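Local coordinates for protein ecto-NAD+ glycohydrolase (CD38 molecule) (Bos taurus, PDB 3GC6) that belongs to the ADP-ribosyl cyclase (CD38) family, as a disulfide-bonded, glycosylated ectoenzyme with a helical part and a parallel-sheet part, at residues A[149-154]-A[184-189]; A[77-82]-A[107-112]; A[83-88]-A[95-100]. The protein carries 1 engineered substitution. One frame throughout, in Å; residues are numbered along the deposited sequence. Where two conformers were deposited one is given.

From the N terminus, the 77-82 loop leaves the helical part of the molecule and runs into strand 85-88. Contact 3 closes the short connection from this strand into helix 91-101 and is nested inside the longer loop that contact 2 closes when 107-112 returns to 77-82. Contact 1 follows in series and no pair crosses another. All three touch: L153 of contact 1 packs on P77 of contact 2, engineered Q187 lies against the ring of F86, and E107 of 107-112 reaches W87 of 83-88. Contact 3 packs a helix on an edge strand of the sheet, contact 2 holds the loop leading to that strand on helix 110-115, and contact 1 joins helix 145-159 to helix 182-187.

Contact 1. Residues A[149-154]-A[184-189]; sequences FWEVLS and GRVQAP. Engineered in segment 184-189: Q187 (natural residue Glu).
S154 and Q187, an engineered residue (Glu in the natural sequence), meet through a nearly straight hydrogen bond: NE2 of Q187 donates to OG of S154 over 2.9 Å at 170°, and the serine oxygen lies in the amide plane. Q187 is extended beyond CG, which carries its amide across to the serine. The hydroxyl is gripped twice, for S154 OG also donates to the W150 carbonyl O at 2.7 Å, which ties it to its own helix turn. That oxygen also takes the backbone N of S154, from the opposite face of its plane. Beside this polar link, V186 turns CG1, anti to its backbone N (chi1 -178°), onto the E151 carbonyl O at 3.5 Å and the S154 CB at 3.8 Å. The packing joins helix 145-159 to helix 182-187, part of the beta-alpha-beta crossover that leads from strand 164-170 to its parallel neighbour 196-203. I182 also touches W150 and S154. Toward solvent the contact thins out: E151 is partly exposed, its CG only grazes V186 CG2 at 4.5 Å, and its carboxylate OE1 stays 6.1 Å from NE of the exposed R185, opposite in charge but not in contact.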
loop_
_atom_site.group_PDB
_atom_site.type_symbol
_atom_site.label_atom_id
_atom_site.label_comp_id
_atom_site.label_asym_id
_atom_site.label_seq_id
_atom_site.Cartn_x
_atom_site.Cartn_y
_atom_site.Cartn_z
ATOM N N PHE A 149 -2.661 0.532 24.673
ATOM C CA PHE A 149 -2.563 0.151 23.257
ATOM C C PHE A 149 -2.330 -1.362 23.147
ATOM O O PHE A 149 -3.027 -2.077 22.407
ATOM C CB PHE A 149 -1.390 0.877 22.596
ATOM C CG PHE A 149 -1.079 0.368 21.225
ATOM C CD1 PHE A 149 -1.798 0.820 20.108
ATOM C CD2 PHE A 149 -0.081 -0.575 21.048
ATOM C CE1 PHE A 149 -1.486 0.321 18.788
ATOM C CE2 PHE A 149 0.221 -1.071 19.762
ATOM C CZ PHE A 149 -0.477 -0.612 18.651
ATOM N N TRP A 150 -1.327 -1.865 23.864
ATOM C CA TRP A 150 -0.995 -3.292 23.683
ATOM C C TRP A 150 -2.118 -4.172 24.251
ATOM O O TRP A 150 -2.344 -5.278 23.763
ATOM C CB TRP A 150 0.366 -3.601 24.313
ATOM C CG TRP A 150 1.467 -3.033 23.489
ATOM C CD1 TRP A 150 2.265 -1.972 23.810
ATOM C CD2 TRP A 150 1.908 -3.489 22.201
ATOM N NE1 TRP A 150 3.174 -1.719 22.792
ATOM C CE2 TRP A 150 2.958 -2.643 21.784
ATOM C CE3 TRP A 150 1.488 -4.507 21.334
ATOM C CZ2 TRP A 150 3.626 -2.826 20.547
ATOM C CZ3 TRP A 150 2.127 -4.674 20.117
ATOM C CH2 TRP A 150 3.189 -3.841 19.722
ATOM N N GLU A 151 -2.793 -3.684 25.289
ATOM C CA GLU A 151 -3.908 -4.437 25.872
ATOM C C GLU A 151 -5.035 -4.542 24.844
ATOM O O GLU A 151 -5.550 -5.648 24.590
ATOM C CB GLU A 151 -4.345 -3.757 27.188
ATOM C CG GLU A 151 -5.744 -3.944 27.699
ATOM C CD GLU A 151 -6.066 -2.809 28.701
ATOM O OE1 GLU A 151 -5.223 -2.559 29.597
ATOM O OE2 GLU A 151 -7.101 -2.130 28.569
ATOM N N VAL A 152 -5.454 -3.427 24.238
ATOM C CA VAL A 152 -6.593 -3.508 23.345
ATOM C C VAL A 152 -6.202 -4.206 22.036
ATOM O O VAL A 152 -6.999 -4.963 21.464
ATOM C CB VAL A 152 -7.260 -2.129 23.100
ATOM C CG1 VAL A 152 -6.308 -1.183 22.474
ATOM C CG2 VAL A 152 -8.549 -2.313 22.257
ATOM N N LEU A 153 -4.984 -3.965 21.564
ATOM C CA LEU A 153 -4.553 -4.692 20.364
ATOM C C LEU A 153 -4.566 -6.188 20.638
ATOM O O LEU A 153 -4.983 -6.984 19.782
ATOM C CB LEU A 153 -3.160 -4.265 19.882
ATOM C CG LEU A 153 -2.899 -4.498 18.387
ATOM C CD1 LEU A 153 -3.768 -3.569 17.501
ATOM C CD2 LEU A 153 -1.413 -4.340 18.099
ATOM N N SER A 154 -4.082 -6.559 21.812
ATOM C CA SER A 154 -4.043 -7.998 22.212
ATOM C C SER A 154 -5.432 -8.611 22.245
ATOM O O SER A 154 -5.650 -9.749 21.799
ATOM C CB SER A 154 -3.425 -8.144 23.609
ATOM O OG SER A 154 -2.036 -7.935 23.565
ATOM N N GLY A 184 -1.449 -14.090 29.541
ATOM C CA GLY A 184 -2.316 -14.793 30.489
ATOM C C GLY A 184 -3.518 -13.968 30.929
ATOM O O GLY A 184 -4.564 -14.510 31.239
ATOM N N ARG A 185 -3.343 -12.655 30.979
ATOM C CA ARG A 185 -4.381 -11.778 31.525
ATOM C C ARG A 185 -5.347 -11.290 30.437
ATOM O O ARG A 185 -6.560 -11.153 30.688
ATOM C CB ARG A 185 -3.714 -10.574 32.208
ATOM C CG ARG A 185 -4.689 -9.519 32.738
ATOM C CD ARG A 185 -3.962 -8.278 33.310
ATOM N NE ARG A 185 -3.097 -7.591 32.338
ATOM C CZ ARG A 185 -1.774 -7.738 32.326
ATOM N NH1 ARG A 185 -1.213 -8.529 33.229
ATOM N NH2 ARG A 185 -1.007 -7.121 31.437
ATOM N N VAL A 186 -4.808 -11.050 29.232
ATOM C CA VAL A 186 -5.567 -10.403 28.169
ATOM C C VAL A 186 -5.803 -11.302 26.952
ATOM O O VAL A 186 -6.892 -11.303 26.370
ATOM C CB VAL A 186 -4.874 -9.083 27.696
ATOM C CG1 VAL A 186 -5.722 -8.418 26.642
ATOM C CG2 VAL A 186 -4.658 -8.140 28.868
ATOM N N GLN A 187 -4.775 -12.050 26.540
ATOM C CA GLN A 187 -4.930 -12.788 25.270
ATOM C C GLN A 187 -5.676 -14.098 25.453
ATOM O O GLN A 187 -6.731 -14.296 24.853
ATOM C CB GLN A 187 -3.584 -12.991 24.610
ATOM C CG GLN A 187 -2.926 -11.652 24.216
ATOM C CD GLN A 187 -1.464 -11.780 23.827
ATOM O OE1 GLN A 187 -0.912 -12.861 23.735
ATOM N NE2 GLN A 187 -0.832 -10.628 23.541
ATOM N N ALA A 188 -5.174 -14.976 26.316
ATOM C CA ALA A 188 -5.825 -16.286 26.467
ATOM C C ALA A 188 -7.306 -16.171 26.875
ATOM O O ALA A 188 -8.146 -16.848 26.330
ATOM C CB ALA A 188 -5.019 -17.217 27.431
ATOM N N PRO A 189 -7.635 -15.277 27.827
ATOM C CA PRO A 189 -9.039 -15.205 28.271
ATOM C C PRO A 189 -9.984 -14.656 27.208
ATOM O O PRO A 189 -11.206 -14.797 27.364
ATOM C CB PRO A 189 -8.980 -14.225 29.464
ATOM C CG PRO A 189 -7.575 -14.423 29.989
ATOM C CD PRO A 189 -6.722 -14.587 28.772
#

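Contact 2. Residues A[77-82]-A[107-112]; sequences PTVPCG and EDTLLG
P77 and V79 press on T109 mainly through carbon atoms, with no hydrogen bond between the two segments. The closer partner is P77: its CB lies 3.8 Å from the T109 methyl CG2, while the proline CA and CB both approach the threonine CB. The branch point of T109 therefore rests against this corner of the proline ring. V79 comes from further along the loop and offers CG2 to the same methyl at 4.1 Å, the two side chains crossing at about a right angle. One methyl group thus receives both loop residues, and all three are buried. Outside the two segments, P77 and V79 also pack on helix 145-159, P77 against R156 and V79 against F157.

The polar bonding runs within the 107-112 side. T109 OG1 sits between the backbone N and the carbonyl carbon (chi1 62°), a rotation that turns the hydroxyl to the first turn of the helix and the methyl to the loop. There OG1 accepts from the backbone N of G112 at 3.0 Å, bent to 147°, and it is hydrogen-bonded as well to the L106 carbonyl O. The buried hydroxyl has two hydrogen-bond partners, which should fix the rotation of the side chain and with it the place of CG2.

Covalent bonding fastens the far end of the loop: C81 forms a disulfide with C162, next to strand 164-170.

The arrangement is a threonine N-cap: T109 directly precedes helix 110-115, takes up a backbone N-H of its first turn, and presents its methyl as the packing surface for the proline-rich crossing from the helical part of this ADP-ribosyl cyclase fold to its parallel sheet.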
loop_
_atom_site.group_PDB
_atom_site.type_symbol
_atom_site.label_atom_id
_atom_site.label_comp_id
_atom_site.label_asym_id
_atom_site.label_seq_id
_atom_site.Cartn_x
_atom_site.Cartn_y
_atom_site.Cartn_z
ATOM N N PRO A 77 -5.993 -5.919 13.864
ATOM C CA PRO A 77 -4.897 -6.914 13.949
ATOM C C PRO A 77 -5.405 -8.344 13.720
ATOM O O PRO A 77 -5.290 -9.219 14.593
ATOM C CB PRO A 77 -4.406 -6.745 15.380
ATOM C CG PRO A 77 -5.664 -6.370 16.129
ATOM C CD PRO A 77 -6.412 -5.450 15.207
ATOM N N THR A 78 -5.911 -8.575 12.524
ATOM C CA THR A 78 -6.554 -9.828 12.136
ATOM C C THR A 78 -5.532 -10.636 11.333
ATOM O O THR A 78 -4.909 -10.076 10.425
ATOM C CB THR A 78 -7.777 -9.497 11.246
ATOM O OG1 THR A 78 -8.669 -8.635 11.966
ATOM C CG2 THR A 78 -8.525 -10.739 10.830
ATOM N N VAL A 79 -5.383 -11.918 11.646
ATOM C CA VAL A 79 -4.415 -12.776 10.968
ATOM C C VAL A 79 -5.217 -13.902 10.305
ATOM O O VAL A 79 -6.197 -14.401 10.893
ATOM C CB VAL A 79 -3.440 -13.352 12.034
ATOM C CG1 VAL A 79 -2.567 -14.466 11.472
ATOM C CG2 VAL A 79 -2.594 -12.209 12.625
ATOM N N PRO A 80 -4.804 -14.326 9.091
ATOM C CA PRO A 80 -5.520 -15.427 8.442
ATOM C C PRO A 80 -5.614 -16.680 9.301
ATOM O O PRO A 80 -4.716 -16.981 10.100
ATOM C CB PRO A 80 -4.679 -15.720 7.190
ATOM C CG PRO A 80 -4.022 -14.412 6.878
ATOM C CD PRO A 80 -3.753 -13.757 8.229
ATOM N N CYS A 81 -6.695 -17.430 9.116
ATOM C CA CYS A 81 -6.892 -18.660 9.860
ATOM C C CYS A 81 -5.690 -19.569 9.780
ATOM O O CYS A 81 -5.157 -19.804 8.702
ATOM C CB CYS A 81 -8.114 -19.383 9.304
ATOM S SG CYS A 81 -9.619 -18.426 9.515
ATOM N N GLY A 82 -5.267 -20.085 10.931
ATOM C CA GLY A 82 -4.188 -21.056 10.962
ATOM C C GLY A 82 -2.788 -20.455 10.960
ATOM O O GLY A 82 -1.794 -21.189 11.057
ATOM N N GLU A 107 3.108 -8.635 16.774
ATOM C CA GLU A 107 4.033 -7.632 16.248
ATOM C C GLU A 107 4.214 -7.716 14.742
ATOM O O GLU A 107 4.925 -6.900 14.151
ATOM C CB GLU A 107 5.374 -7.734 16.986
ATOM C CG GLU A 107 5.292 -7.458 18.463
ATOM C CD GLU A 107 4.645 -8.587 19.278
ATOM O OE1 GLU A 107 4.681 -9.755 18.844
ATOM O OE2 GLU A 107 4.135 -8.337 20.374
ATOM N N ASP A 108 3.544 -8.685 14.110
ATOM C CA ASP A 108 3.561 -8.823 12.663
ATOM C C ASP A 108 2.267 -8.301 12.013
ATOM O O ASP A 108 2.108 -8.361 10.801
ATOM C CB ASP A 108 3.812 -10.283 12.272
ATOM C CG ASP A 108 5.164 -10.791 12.742
ATOM O OD1 ASP A 108 6.187 -10.111 12.420
ATOM O OD2 ASP A 108 5.225 -11.865 13.395
ATOM N N THR A 109 1.304 -7.844 12.834
ATOM C CA THR A 109 0.143 -7.138 12.298
ATOM C C THR A 109 0.602 -5.723 11.922
ATOM O O THR A 109 1.668 -5.277 12.363
ATOM C CB THR A 109 -0.987 -7.030 13.362
ATOM O OG1 THR A 109 -0.553 -6.277 14.503
ATOM C CG2 THR A 109 -1.425 -8.444 13.803
ATOM N N LEU A 110 -0.206 -4.991 11.147
ATOM C CA LEU A 110 0.207 -3.624 10.763
ATOM C C LEU A 110 0.482 -2.766 12.004
ATOM O O LEU A 110 1.571 -2.188 12.175
ATOM C CB LEU A 110 -0.858 -2.976 9.893
ATOM C CG LEU A 110 -0.495 -1.651 9.206
ATOM C CD1 LEU A 110 -1.389 -1.423 7.971
ATOM C CD2 LEU A 110 -0.653 -0.497 10.190
ATOM N N LEU A 111 -0.507 -2.721 12.899
ATOM C CA LEU A 111 -0.368 -1.840 14.057
ATOM C C LEU A 111 0.745 -2.322 15.005
ATOM O O LEU A 111 1.441 -1.500 15.627
ATOM C CB LEU A 111 -1.721 -1.675 14.796
ATOM C CG LEU A 111 -2.770 -0.906 13.986
ATOM C CD1 LEU A 111 -4.080 -0.830 14.775
ATOM C CD2 LEU A 111 -2.260 0.544 13.640
ATOM N N GLY A 112 0.836 -3.652 15.194
ATOM C CA GLY A 112 1.893 -4.213 16.041
ATOM C C GLY A 112 3.264 -3.889 15.467
ATOM O O GLY A 112 4.217 -3.617 16.208
#

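Contact 3. Residues A[83-88]-A[95-100]; sequences QQVFWS and HEYAKR. With SO4 (sulfate ion), chain F.
W87 holds its CG between the backbone N and the carbonyl carbon (chi1 62°), and H95 sets its own CG anti to the carbonyl carbon (chi1 -62°), which together bring indole and imidazole into contact. The pair is T-shaped: the edge of H95 points at the face of W87, with planes at 71° and the five-membered rings centred 4.6 Å apart. H95 NE2 stands 3.2 Å above the indole plane, offset toward its rim. Although this nitrogen is 3.3 Å from W87 NE1, the angle is too poor for a hydrogen bond; NE1 is hydrogen-bonded instead to OE1 of E107. Two residues earlier in the strand, V85 CG2 meets Y97 CE2 at 4.0 Å, an apolar contact oblique to the tyrosine ring. R100 reaches back with NH1 to E96 OE2 in a 2.8 Å salt bridge. The edge of its guanidinium holds a sulfate, probably from the crystallisation liquor, through NH2 to O1 at 3.2 Å and a weak bond from NE to the same oxygen; R102 also binds this ion. Strand 85-88 followed by helix 91-101 forms a beta-alpha unit, the helix packed by Y97 and H95 against an edge strand of the four-stranded parallel sheet.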
loop_
_atom_site.group_PDB
_atom_site.type_symbol
_atom_site.label_atom_id
_atom_site.label_comp_id
_atom_site.label_asym_id
_atom_site.label_seq_id
_atom_site.Cartn_x
_atom_site.Cartn_y
_atom_site.Cartn_z
ATOM N N GLN A 83 -2.684 -19.134 10.858
ATOM C CA GLN A 83 -1.351 -18.507 10.754
ATOM C C GLN A 83 -0.941 -17.717 12.014
ATOM O O GLN A 83 0.112 -17.061 12.015
ATOM C CB GLN A 83 -1.295 -17.569 9.534
ATOM C CG GLN A 83 -1.431 -18.363 8.232
ATOM C CD GLN A 83 -1.549 -17.450 7.008
ATOM O OE1 GLN A 83 -1.049 -16.330 7.011
ATOM N NE2 GLN A 83 -2.269 -17.913 5.985
ATOM N N GLN A 84 -1.757 -17.773 13.072
ATOM C CA GLN A 84 -1.542 -16.873 14.195
ATOM C C GLN A 84 -0.686 -17.497 15.297
ATOM O O GLN A 84 -0.913 -18.668 15.685
ATOM C CB GLN A 84 -2.903 -16.478 14.790
ATOM C CG GLN A 84 -2.877 -15.313 15.763
ATOM C CD GLN A 84 -4.254 -14.671 15.882
ATOM O OE1 GLN A 84 -5.110 -14.829 15.003
ATOM N NE2 GLN A 84 -4.467 -13.949 16.967
ATOM N N VAL A 85 0.279 -16.706 15.796
ATOM C CA VAL A 85 1.172 -17.119 16.872
ATOM C C VAL A 85 1.044 -16.183 18.075
ATOM O O VAL A 85 1.053 -14.941 17.908
ATOM C CB VAL A 85 2.620 -17.052 16.389
ATOM C CG1 VAL A 85 3.582 -17.323 17.551
ATOM C CG2 VAL A 85 2.822 -18.124 15.280
ATOM N N PHE A 86 0.917 -16.771 19.267
ATOM C CA PHE A 86 0.964 -16.054 20.544
ATOM C C PHE A 86 2.264 -16.438 21.218
ATOM O O PHE A 86 2.876 -17.465 20.883
ATOM C CB PHE A 86 -0.188 -16.512 21.439
ATOM C CG PHE A 86 -1.528 -16.134 20.914
ATOM C CD1 PHE A 86 -2.173 -14.979 21.391
ATOM C CD2 PHE A 86 -2.147 -16.908 19.927
ATOM C CE1 PHE A 86 -3.453 -14.619 20.876
ATOM C CE2 PHE A 86 -3.394 -16.556 19.413
ATOM C CZ PHE A 86 -4.053 -15.413 19.893
ATOM N N TRP A 87 2.721 -15.602 22.141
ATOM C CA TRP A 87 3.980 -15.911 22.810
ATOM C C TRP A 87 4.011 -15.205 24.152
ATOM O O TRP A 87 3.311 -14.212 24.365
ATOM C CB TRP A 87 5.180 -15.497 21.928
ATOM C CG TRP A 87 5.226 -13.994 21.658
ATOM C CD1 TRP A 87 4.600 -13.302 20.639
ATOM C CD2 TRP A 87 5.915 -13.019 22.430
ATOM N NE1 TRP A 87 4.875 -11.934 20.736
ATOM C CE2 TRP A 87 5.673 -11.747 21.843
ATOM C CE3 TRP A 87 6.715 -13.096 23.577
ATOM C CZ2 TRP A 87 6.231 -10.574 22.357
ATOM C CZ3 TRP A 87 7.254 -11.922 24.105
ATOM C CH2 TRP A 87 6.994 -10.678 23.497
ATOM N N SER A 88 4.840 -15.734 25.050
ATOM C CA SER A 88 4.995 -15.071 26.340
ATOM C C SER A 88 6.350 -15.448 26.891
ATOM O O SER A 88 6.650 -16.639 27.016
ATOM C CB SER A 88 3.891 -15.555 27.301
ATOM O OG SER A 88 3.892 -14.820 28.526
ATOM N N HIS A 95 9.546 -14.905 17.468
ATOM C CA HIS A 95 9.596 -14.128 16.225
ATOM C C HIS A 95 10.446 -14.830 15.174
ATOM O O HIS A 95 10.092 -14.834 13.994
ATOM C CB HIS A 95 9.949 -12.678 16.522
ATOM C CG HIS A 95 8.922 -12.007 17.397
ATOM N ND1 HIS A 95 7.775 -11.417 16.889
ATOM C CD2 HIS A 95 8.832 -11.888 18.747
ATOM C CE1 HIS A 95 7.040 -10.942 17.881
ATOM N NE2 HIS A 95 7.659 -11.213 19.019
ATOM N N GLU A 96 11.503 -15.509 15.619
ATOM C CA GLU A 96 12.273 -16.347 14.679
ATOM C C GLU A 96 11.379 -17.448 14.102
ATOM O O GLU A 96 11.358 -17.687 12.890
ATOM C CB GLU A 96 13.520 -16.932 15.354
ATOM C CG GLU A 96 14.399 -17.802 14.428
ATOM C CD GLU A 96 14.967 -17.060 13.224
ATOM O OE1 GLU A 96 14.973 -15.801 13.214
ATOM O OE2 GLU A 96 15.428 -17.769 12.292
ATOM N N TYR A 97 10.625 -18.121 14.972
ATOM C CA TYR A 97 9.718 -19.171 14.515
ATOM C C TYR A 97 8.697 -18.614 13.519
ATOM O O TYR A 97 8.471 -19.195 12.457
ATOM C CB TYR A 97 9.020 -19.754 15.745
ATOM C CG TYR A 97 7.820 -20.646 15.506
ATOM C CD1 TYR A 97 7.974 -21.945 15.021
ATOM C CD2 TYR A 97 6.551 -20.222 15.861
ATOM C CE1 TYR A 97 6.871 -22.793 14.863
ATOM C CE2 TYR A 97 5.449 -21.060 15.706
ATOM C CZ TYR A 97 5.611 -22.314 15.190
ATOM O OH TYR A 97 4.515 -23.140 15.043
ATOM N N ALA A 98 8.075 -17.486 13.853
ATOM C CA ALA A 98 7.075 -16.919 12.964
ATOM C C ALA A 98 7.685 -16.568 11.638
ATOM O O ALA A 98 7.055 -16.803 10.610
ATOM C CB ALA A 98 6.417 -15.707 13.585
ATOM N N LYS A 99 8.910 -16.032 11.659
ATOM C CA LYS A 99 9.607 -15.672 10.396
ATOM C C LYS A 99 9.874 -16.916 9.545
ATOM O O LYS A 99 9.564 -16.952 8.338
ATOM C CB LYS A 99 10.894 -14.898 10.708
ATOM C CG LYS A 99 10.570 -13.500 11.180
ATOM C CD LYS A 99 11.775 -12.584 11.350
ATOM C CE LYS A 99 12.282 -12.645 12.800
ATOM N NZ LYS A 99 12.289 -11.299 13.460
ATOM N N ARG A 100 10.426 -17.957 10.163
ATOM C CA ARG A 100 10.794 -19.151 9.412
ATOM C C ARG A 100 9.563 -19.845 8.848
ATOM O O ARG A 100 9.615 -20.426 7.744
ATOM C CB ARG A 100 11.560 -20.123 10.319
ATOM C CG ARG A 100 12.909 -19.587 10.822
ATOM C CD ARG A 100 14.018 -19.595 9.740
ATOM N NE ARG A 100 13.756 -18.645 8.659
ATOM C CZ ARG A 100 13.958 -17.330 8.742
ATOM N NH1 ARG A 100 14.427 -16.777 9.856
ATOM N NH2 ARG A 100 13.681 -16.553 7.700
HETATM S S SO4 F . 13.816 -18.428 4.368
HETATM O O1 SO4 F . 12.780 -18.518 5.402
HETATM O O2 SO4 F . 13.544 -19.367 3.289
HETATM O O3 SO4 F . 13.831 -17.065 3.842
HETATM O O4 SO4 F . 15.106 -18.748 4.985
#